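Local coordinates for nucleoplasmin-like protein (Drosophila melanogaster, PDB 1NLQ), which binds core histones and functions in the ATP-facilitated assembly of regularly spaced nucleosomal arrays, its N-terminal core forming pentameric rings, at residues Ala43-Lys57 against Phe81-Gly95. Numbering follows the deposited sequence.
Sequences AKENEFNVVEVNTPK and FYESKVTFKLIKGSG
V53 and F88 face each other as a non-hydrogen-bonded antiparallel pair where strands 48-55 and 86-92 run side by side in one sheet of the nucleoplasmin core, an eight-stranded beta sandwich. The chi1 of V53, 68°, places CG1 between N and the carbonyl carbon and turns CG2 obliquely to the F88 ring, 3.7 Å from CE2, and to the tip of F81, of the other sheet, 3.5 Å from CZ. V86 CG1 lies over one face of each ring, so compact branched valines fill the gaps between broad phenylalanines. F81 also meets the ring of F6 of a neighbouring subunit.

The register slips at a classic beta bulge: I91 and K92 both oppose V50, I91 N bonding to V50 O and V50 N to K92 O. The beta-branched I91 packs its CG1 3.8 Å from V50 CG1 and crosses E52 at about a right angle.

Beyond the bulge, polar groups replace the pairing, and G93, at phi 96°, has backbone angles that call for glycine. The N49 amide serves both ways: OD1 accepts G95 N at 2.7 Å in its carbonyl plane, while ND2 reaches E47 OE2 on the anti lone pair. That carboxylate oxygen, carried on an extended chain, also takes the salt bridge from K44 NZ on its syn side. Its third donor is S94 N, 2.9 Å from E47 OE2 and 45° out of the carboxylate plane.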
ATOM      1  N   ALA A  43     -11.404 -18.005   7.178  1.00 18.54           N
ATOM      2  CA  ALA A  43     -10.573 -17.941   8.377  1.00 18.54           C
ATOM      3  C   ALA A  43     -11.411 -17.587   9.601  1.00 18.54           C
ATOM      4  O   ALA A  43     -12.183 -16.632   9.582  1.00 18.54           O
ATOM      5  CB  ALA A  43      -9.452 -16.925   8.197  1.00 21.62           C
ATOM      6  N   LYS A  44     -11.246 -18.367  10.663  1.00 23.04           N
ATOM      7  CA  LYS A  44     -11.981 -18.168  11.898  1.00 23.04           C
ATOM      8  C   LYS A  44     -11.775 -16.755  12.403  1.00 23.04           C
ATOM      9  O   LYS A  44     -10.651 -16.252  12.439  1.00 23.04           O
ATOM     10  CB  LYS A  44     -11.515 -19.149  12.976  1.00 28.58           C
ATOM     11  CG  LYS A  44     -11.170 -20.544  12.473  1.00 28.58           C
ATOM     12  CD  LYS A  44      -9.771 -20.587  11.856  1.00 28.58           C
ATOM     13  CE  LYS A  44      -9.794 -20.625  10.342  1.00 28.58           C
ATOM     14  NZ  LYS A  44      -8.429 -20.528   9.807  1.00 28.58           N
ATOM     15  N   GLU A  45     -12.867 -16.118  12.806  1.00 26.39           N
ATOM     16  CA  GLU A  45     -12.798 -14.755  13.302  1.00 26.39           C
ATOM     17  C   GLU A  45     -11.928 -14.682  14.561  1.00 26.39           C
ATOM     18  O   GLU A  45     -12.004 -15.546  15.437  1.00 26.39           O
ATOM     19  CB  GLU A  45     -14.207 -14.227  13.596  1.00 41.89           C
ATOM     20  CG  GLU A  45     -14.273 -12.717  13.744  1.00 41.89           C
ATOM     21  CD  GLU A  45     -14.363 -11.976  12.411  1.00 41.89           C
ATOM     22  OE1 GLU A  45     -14.225 -12.623  11.353  1.00 41.89           O
ATOM     23  OE2 GLU A  45     -14.574 -10.739  12.417  1.00 41.89           O
ATOM     24  N   ASN A  46     -11.087 -13.652  14.632  1.00 27.05           N
ATOM     25  CA  ASN A  46     -10.193 -13.418  15.769  1.00 27.05           C
ATOM     26  C   ASN A  46      -9.015 -14.367  15.944  1.00 27.05           C
ATOM     27  O   ASN A  46      -8.326 -14.302  16.963  1.00 27.05           O
ATOM     28  CB  ASN A  46     -10.995 -13.378  17.073  1.00 36.90           C
ATOM     29  CG  ASN A  46     -12.074 -12.325  17.044  1.00 36.90           C
ATOM     30  OD1 ASN A  46     -11.839 -11.198  16.585  1.00 36.90           O
ATOM     31  ND2 ASN A  46     -13.264 -12.674  17.534  1.00 36.90           N
ATOM     32  N   GLU A  47      -8.782 -15.241  14.970  1.00 20.22           N
ATOM     33  CA  GLU A  47      -7.666 -16.164  15.047  1.00 20.22           C
ATOM     34  C   GLU A  47      -6.467 -15.613  14.292  1.00 20.22           C
ATOM     35  O   GLU A  47      -6.539 -15.338  13.093  1.00 20.22           O
ATOM     36  CB  GLU A  47      -8.043 -17.514  14.459  1.00 25.51           C
ATOM     37  CG  GLU A  47      -6.857 -18.404  14.204  1.00 25.51           C
ATOM     38  CD  GLU A  47      -7.250 -19.645  13.457  1.00 25.51           C
ATOM     39  OE1 GLU A  47      -7.908 -20.501  14.083  1.00 25.51           O
ATOM     40  OE2 GLU A  47      -6.908 -19.755  12.253  1.00 25.51           O
ATOM     41  N   PHE A  48      -5.358 -15.455  15.000  1.00 17.49           N
ATOM     42  CA  PHE A  48      -4.156 -14.952  14.367  1.00 17.49           C
ATOM     43  C   PHE A  48      -3.591 -15.962  13.393  1.00 17.49           C
ATOM     44  O   PHE A  48      -3.487 -17.151  13.696  1.00 17.49           O
ATOM     45  CB  PHE A  48      -3.095 -14.613  15.413  1.00 19.36           C
ATOM     46  CG  PHE A  48      -3.240 -13.246  15.997  1.00 19.36           C
ATOM     47  CD1 PHE A  48      -3.552 -13.075  17.342  1.00 19.36           C
ATOM     48  CD2 PHE A  48      -3.069 -12.117  15.199  1.00 19.36           C
ATOM     49  CE1 PHE A  48      -3.692 -11.802  17.884  1.00 19.36           C
ATOM     50  CE2 PHE A  48      -3.209 -10.831  15.736  1.00 19.36           C
ATOM     51  CZ  PHE A  48      -3.520 -10.673  17.076  1.00 19.36           C
ATOM     52  N   ASN A  49      -3.239 -15.474  12.212  1.00 16.68           N
ATOM     53  CA  ASN A  49      -2.641 -16.295  11.173  1.00 16.68           C
ATOM     54  C   ASN A  49      -1.321 -15.620  10.868  1.00 16.68           C
ATOM     55  O   ASN A  49      -1.291 -14.460  10.470  1.00 16.68           O
ATOM     56  CB  ASN A  49      -3.536 -16.335   9.935  1.00 16.12           C
ATOM     57  CG  ASN A  49      -4.568 -17.443  10.007  1.00 16.12           C
ATOM     58  OD1 ASN A  49      -4.401 -18.498   9.395  1.00 16.12           O
ATOM     59  ND2 ASN A  49      -5.629 -17.215  10.768  1.00 16.12           N
ATOM     60  N   VAL A  50      -0.232 -16.351  11.069  1.00 15.38           N
ATOM     61  CA  VAL A  50       1.099 -15.805  10.864  1.00 15.38           C
ATOM     62  C   VAL A  50       1.898 -16.598   9.846  1.00 15.38           C
ATOM     63  O   VAL A  50       2.012 -17.818   9.949  1.00 15.38           O
ATOM     64  CB  VAL A  50       1.880 -15.780  12.205  1.00 15.90           C
ATOM     65  CG1 VAL A  50       3.267 -15.184  12.007  1.00 15.90           C
ATOM     66  CG2 VAL A  50       1.090 -14.983  13.228  1.00 15.90           C
ATOM     67  N   VAL A  51       2.440 -15.889   8.861  1.00 15.60           N
ATOM     68  CA  VAL A  51       3.255 -16.500   7.821  1.00 15.60           C
ATOM     69  C   VAL A  51       4.696 -16.100   8.090  1.00 15.60           C
ATOM     70  O   VAL A  51       4.996 -14.929   8.284  1.00 15.60           O
ATOM     71  CB  VAL A  51       2.859 -16.006   6.414  1.00 17.63           C
ATOM     72  CG1 VAL A  51       3.779 -16.614   5.364  1.00 17.63           C
ATOM     73  CG2 VAL A  51       1.414 -16.369   6.122  1.00 17.63           C
ATOM     74  N   GLU A  52       5.580 -17.082   8.124  1.00 17.22           N
ATOM     75  CA  GLU A  52       6.986 -16.822   8.375  1.00 17.22           C
ATOM     76  C   GLU A  52       7.766 -17.118   7.110  1.00 17.22           C
ATOM     77  O   GLU A  52       7.500 -18.111   6.434  1.00 17.22           O
ATOM     78  CB  GLU A  52       7.484 -17.725   9.495  1.00 25.61           C
ATOM     79  CG  GLU A  52       8.966 -17.592   9.767  1.00 25.61           C
ATOM     80  CD  GLU A  52       9.508 -18.789  10.504  1.00 25.61           C
ATOM     81  OE1 GLU A  52       9.186 -18.966  11.697  1.00 25.61           O
ATOM     82  OE2 GLU A  52      10.254 -19.561   9.870  1.00 25.61           O
ATOM     83  N   VAL A  53       8.717 -16.256   6.776  1.00 17.29           N
ATOM     84  CA  VAL A  53       9.522 -16.478   5.589  1.00 17.29           C
ATOM     85  C   VAL A  53      10.890 -16.982   6.037  1.00 17.29           C
ATOM     86  O   VAL A  53      11.416 -16.553   7.062  1.00 17.29           O
ATOM     87  CB  VAL A  53       9.675 -15.179   4.734  1.00 18.22           C
ATOM     88  CG1 VAL A  53      10.509 -14.147   5.464  1.00 18.22           C
ATOM     89  CG2 VAL A  53      10.323 -15.512   3.401  1.00 18.22           C
ATOM     90  N   ASN A  54      11.443 -17.921   5.273  1.00 21.35           N
ATOM     91  CA  ASN A  54      12.743 -18.493   5.587  1.00 21.35           C
ATOM     92  C   ASN A  54      13.670 -18.477   4.386  1.00 21.35           C
ATOM     93  O   ASN A  54      13.303 -18.912   3.301  1.00 21.35           O
ATOM     94  CB  ASN A  54      12.604 -19.945   6.047  1.00 22.76           C
ATOM     95  CG  ASN A  54      11.806 -20.081   7.317  1.00 22.76           C
ATOM     96  OD1 ASN A  54      10.569 -20.142   7.294  1.00 22.76           O
ATOM     97  ND2 ASN A  54      12.504 -20.113   8.447  1.00 22.76           N
ATOM     98  N   THR A  55      14.875 -17.967   4.583  1.00 28.30           N
ATOM     99  CA  THR A  55      15.866 -17.951   3.521  1.00 28.30           C
ATOM    100  C   THR A  55      17.209 -18.242   4.166  1.00 28.30           C
ATOM    101  O   THR A  55      17.721 -17.440   4.936  1.00 28.30           O
ATOM    102  CB  THR A  55      15.931 -16.591   2.798  1.00 32.44           C
ATOM    103  OG1 THR A  55      14.828 -16.469   1.890  1.00 32.44           O
ATOM    104  CG2 THR A  55      17.220 -16.480   2.012  1.00 32.44           C
ATOM    105  N   PRO A  56      17.795 -19.408   3.863  1.00 43.26           N
ATOM    106  CA  PRO A  56      19.094 -19.741   4.460  1.00 43.26           C
ATOM    107  C   PRO A  56      20.139 -18.714   4.050  1.00 43.26           C
ATOM    108  O   PRO A  56      20.928 -18.237   4.876  1.00 43.26           O
ATOM    109  CB  PRO A  56      19.392 -21.126   3.886  1.00 47.67           C
ATOM    110  CG  PRO A  56      18.004 -21.695   3.614  1.00 47.67           C
ATOM    111  CD  PRO A  56      17.329 -20.498   2.989  1.00 47.67           C
ATOM    112  N   LYS A  57      20.116 -18.383   2.763  1.00 43.27           N
ATOM    113  CA  LYS A  57      21.030 -17.428   2.149  1.00 43.27           C
ATOM    114  C   LYS A  57      21.344 -16.211   3.012  1.00 43.27           C
ATOM    115  O   LYS A  57      22.443 -15.655   2.928  1.00 43.27           O
ATOM    116  CB  LYS A  57      20.449 -16.975   0.804  1.00 46.67           C
ATOM    117  CG  LYS A  57      21.361 -16.061  -0.004  1.00 46.67           C
ATOM    118  CD  LYS A  57      20.736 -15.699  -1.350  1.00 46.67           C
ATOM    119  CE  LYS A  57      21.746 -15.023  -2.268  1.00 46.67           C
ATOM    120  NZ  LYS A  57      21.198 -14.573  -3.570  1.00 46.67           N
ATOM    121  N   PHE A  81      13.049 -11.294  -2.828  1.00 16.03           N
ATOM    122  CA  PHE A  81      14.045 -12.298  -2.504  1.00 16.03           C
ATOM    123  C   PHE A  81      14.790 -12.567  -3.801  1.00 16.03           C
ATOM    124  O   PHE A  81      14.209 -12.989  -4.799  1.00 16.03           O
ATOM    125  CB  PHE A  81      13.351 -13.554  -1.992  1.00 15.26           C
ATOM    126  CG  PHE A  81      12.431 -13.297  -0.831  1.00 15.26           C
ATOM    127  CD1 PHE A  81      11.057 -13.151  -1.022  1.00 15.26           C
ATOM    128  CD2 PHE A  81      12.947 -13.138   0.448  1.00 15.26           C
ATOM    129  CE1 PHE A  81      10.217 -12.848   0.050  1.00 15.26           C
ATOM    130  CE2 PHE A  81      12.120 -12.837   1.524  1.00 15.26           C
ATOM    131  CZ  PHE A  81      10.750 -12.689   1.328  1.00 15.26           C
ATOM    132  N   TYR A  82      16.090 -12.310  -3.777  1.00 19.82           N
ATOM    133  CA  TYR A  82      16.924 -12.453  -4.957  1.00 19.82           C
ATOM    134  C   TYR A  82      17.772 -13.715  -4.927  1.00 19.82           C
ATOM    135  O   TYR A  82      18.400 -14.026  -3.919  1.00 19.82           O
ATOM    136  CB  TYR A  82      17.821 -11.220  -5.051  1.00 24.38           C
ATOM    137  CG  TYR A  82      18.782 -11.177  -6.215  1.00 24.38           C
ATOM    138  CD1 TYR A  82      18.352 -10.819  -7.491  1.00 24.38           C
ATOM    139  CD2 TYR A  82      20.137 -11.434  -6.024  1.00 24.38           C
ATOM    140  CE1 TYR A  82      19.255 -10.709  -8.549  1.00 24.38           C
ATOM    141  CE2 TYR A  82      21.043 -11.327  -7.067  1.00 24.38           C
ATOM    142  CZ  TYR A  82      20.596 -10.962  -8.327  1.00 24.38           C
ATOM    143  OH  TYR A  82      21.507 -10.835  -9.352  1.00 24.38           O
ATOM    144  N   GLU A  83      17.768 -14.441  -6.037  1.00 20.71           N
ATOM    145  CA  GLU A  83      18.562 -15.661  -6.168  1.00 20.71           C
ATOM    146  C   GLU A  83      18.712 -16.417  -4.865  1.00 20.71           C
ATOM    147  O   GLU A  83      19.825 -16.578  -4.353  1.00 20.71           O
ATOM    148  CB  GLU A  83      19.956 -15.316  -6.701  1.00 23.39           C
ATOM    149  CG  GLU A  83      19.957 -14.808  -8.120  1.00 23.39           C
ATOM    150  CD  GLU A  83      21.339 -14.442  -8.605  1.00 23.39           C
ATOM    151  OE1 GLU A  83      21.493 -14.222  -9.819  1.00 23.39           O
ATOM    152  OE2 GLU A  83      22.268 -14.368  -7.776  1.00 23.39           O
ATOM    153  N   SER A  84      17.598 -16.878  -4.313  1.00 26.51           N
ATOM    154  CA  SER A  84      17.664 -17.617  -3.069  1.00 26.51           C
ATOM    155  C   SER A  84      16.462 -18.525  -2.909  1.00 26.51           C
ATOM    156  O   SER A  84      15.411 -18.303  -3.512  1.00 26.51           O
ATOM    157  CB  SER A  84      17.791 -16.650  -1.877  1.00 34.97           C
ATOM    158  OG  SER A  84      16.788 -15.648  -1.893  1.00 34.97           O
ATOM    159  N   LYS A  85      16.641 -19.579  -2.128  1.00 28.10           N
ATOM    160  CA  LYS A  85      15.565 -20.514  -1.867  1.00 28.10           C
ATOM    161  C   LYS A  85      14.729 -19.904  -0.750  1.00 28.10           C
ATOM    162  O   LYS A  85      15.245 -19.620   0.337  1.00 28.10           O
ATOM    163  CB  LYS A  85      16.126 -21.865  -1.416  1.00 38.55           C
ATOM    164  CG  LYS A  85      15.059 -22.906  -1.199  1.00 38.55           C
ATOM    165  CD  LYS A  85      15.634 -24.191  -0.667  1.00 38.55           C
ATOM    166  CE  LYS A  85      14.527 -25.190  -0.363  1.00 38.55           C
ATOM    167  NZ  LYS A  85      15.013 -26.311   0.481  1.00 38.55           N
ATOM    168  N   VAL A  86      13.443 -19.700  -1.013  1.00 21.26           N
ATOM    169  CA  VAL A  86      12.576 -19.104  -0.007  1.00 21.26           C
ATOM    170  C   VAL A  86      11.428 -20.010   0.406  1.00 21.26           C
ATOM    171  O   VAL A  86      10.705 -20.528  -0.435  1.00 21.26           O
ATOM    172  CB  VAL A  86      11.983 -17.780  -0.516  1.00 24.71           C
ATOM    173  CG1 VAL A  86      11.074 -17.180   0.538  1.00 24.71           C
ATOM    174  CG2 VAL A  86      13.094 -16.818  -0.866  1.00 24.71           C
ATOM    175  N   THR A  87      11.255 -20.197   1.709  1.00 17.69           N
ATOM    176  CA  THR A  87      10.161 -21.035   2.176  1.00 17.69           C
ATOM    177  C   THR A  87       9.200 -20.234   3.050  1.00 17.69           C
ATOM    178  O   THR A  87       9.626 -19.572   3.992  1.00 17.69           O
ATOM    179  CB  THR A  87      10.672 -22.220   3.000  1.00 23.57           C
ATOM    180  OG1 THR A  87      11.572 -23.010   2.209  1.00 23.57           O
ATOM    181  CG2 THR A  87       9.504 -23.087   3.427  1.00 23.57           C
ATOM    182  N   PHE A  88       7.909 -20.291   2.726  1.00 20.75           N
ATOM    183  CA  PHE A  88       6.879 -19.584   3.490  1.00 20.75           C
ATOM    184  C   PHE A  88       6.150 -20.620   4.321  1.00 20.75           C
ATOM    185  O   PHE A  88       5.760 -21.667   3.801  1.00 20.75           O
ATOM    186  CB  PHE A  88       5.862 -18.906   2.566  1.00 17.59           C
ATOM    187  CG  PHE A  88       6.461 -17.908   1.628  1.00 17.59           C
ATOM    188  CD1 PHE A  88       6.653 -18.230   0.293  1.00 17.59           C
ATOM    189  CD2 PHE A  88       6.829 -16.641   2.075  1.00 17.59           C
ATOM    190  CE1 PHE A  88       7.200 -17.318  -0.589  1.00 17.59           C
ATOM    191  CE2 PHE A  88       7.380 -15.713   1.203  1.00 17.59           C
ATOM    192  CZ  PHE A  88       7.568 -16.050  -0.137  1.00 17.59           C
ATOM    193  N   LYS A  89       5.968 -20.348   5.605  1.00 17.37           N
ATOM    194  CA  LYS A  89       5.279 -21.310   6.451  1.00 17.37           C
ATOM    195  C   LYS A  89       4.226 -20.672   7.332  1.00 17.37           C
ATOM    196  O   LYS A  89       4.451 -19.613   7.904  1.00 17.37           O
ATOM    197  CB  LYS A  89       6.268 -22.064   7.335  1.00 29.92           C
ATOM    198  CG  LYS A  89       5.581 -23.157   8.127  1.00 29.92           C
ATOM    199  CD  LYS A  89       6.544 -24.060   8.858  1.00 29.92           C
ATOM    200  CE  LYS A  89       5.753 -25.092   9.650  1.00 29.92           C
ATOM    201  NZ  LYS A  89       6.606 -25.988  10.462  1.00 29.92           N
ATOM    202  N   LEU A  90       3.074 -21.330   7.438  1.00 21.09           N
ATOM    203  CA  LEU A  90       1.990 -20.844   8.280  1.00 21.09           C
ATOM    204  C   LEU A  90       2.296 -21.385   9.673  1.00 21.09           C
ATOM    205  O   LEU A  90       1.947 -22.519   9.997  1.00 21.09           O
ATOM    206  CB  LEU A  90       0.653 -21.378   7.770  1.00 17.58           C
ATOM    207  CG  LEU A  90      -0.613 -20.837   8.441  1.00 17.58           C
ATOM    208  CD1 LEU A  90      -0.723 -19.328   8.228  1.00 17.58           C
ATOM    209  CD2 LEU A  90      -1.827 -21.538   7.835  1.00 17.58           C
ATOM    210  N   ILE A  91       2.962 -20.572  10.490  1.00 16.68           N
ATOM    211  CA  ILE A  91       3.356 -20.993  11.834  1.00 16.68           C
ATOM    212  C   ILE A  91       2.304 -20.773  12.927  1.00 16.68           C
ATOM    213  O   ILE A  91       2.512 -21.164  14.083  1.00 16.68           O
ATOM    214  CB  ILE A  91       4.679 -20.313  12.265  1.00 16.57           C
ATOM    215  CG1 ILE A  91       4.499 -18.793  12.322  1.00 16.57           C
ATOM    216  CG2 ILE A  91       5.792 -20.669  11.287  1.00 16.57           C
ATOM    217  CD1 ILE A  91       5.687 -18.059  12.914  1.00 16.57           C
ATOM    218  N   LYS A  92       1.186 -20.143  12.567  1.00 16.91           N
ATOM    219  CA  LYS A  92       0.092 -19.902  13.511  1.00 16.91           C
ATOM    220  C   LYS A  92      -1.192 -19.698  12.709  1.00 16.91           C
ATOM    221  O   LYS A  92      -1.193 -18.984  11.701  1.00 16.91           O
ATOM    222  CB  LYS A  92       0.368 -18.662  14.365  1.00 32.64           C
ATOM    223  CG  LYS A  92      -0.484 -18.547  15.619  1.00 32.64           C
ATOM    224  CD  LYS A  92      -0.006 -17.387  16.495  1.00 32.64           C
ATOM    225  CE  LYS A  92      -0.484 -17.540  17.943  1.00 32.64           C
ATOM    226  NZ  LYS A  92       0.238 -16.608  18.863  1.00 32.64           N
ATOM    227  N   GLY A  93      -2.275 -20.325  13.156  1.00 18.82           N
ATOM    228  CA  GLY A  93      -3.540 -20.208  12.450  1.00 18.82           C
ATOM    229  C   GLY A  93      -3.758 -21.370  11.493  1.00 18.82           C
ATOM    230  O   GLY A  93      -2.840 -22.148  11.227  1.00 18.82           O
ATOM    231  N   SER A  94      -4.967 -21.490  10.959  1.00 17.82           N
ATOM    232  CA  SER A  94      -5.255 -22.582  10.042  1.00 17.82           C
ATOM    233  C   SER A  94      -5.520 -22.109   8.625  1.00 17.82           C
ATOM    234  O   SER A  94      -5.717 -22.914   7.716  1.00 17.82           O
ATOM    235  CB  SER A  94      -6.436 -23.409  10.556  1.00 22.01           C
ATOM    236  OG  SER A  94      -6.088 -24.024  11.785  1.00 22.01           O
ATOM    237  N   GLY A  95      -5.498 -20.796   8.439  1.00 19.24           N
ATOM    238  CA  GLY A  95      -5.726 -20.237   7.123  1.00 19.24           C
ATOM    239  C   GLY A  95      -7.149 -20.429   6.621  1.00 19.24           C
ATOM    240  O   GLY A  95      -8.078 -20.541   7.411  1.00 19.24           O
TER
HETATM  241  O   HOH W   1      16.499 -14.035   0.327  1.00 32.16           O
HETATM  242  O   HOH W   2      23.043 -13.240  -5.091  1.00 32.76           O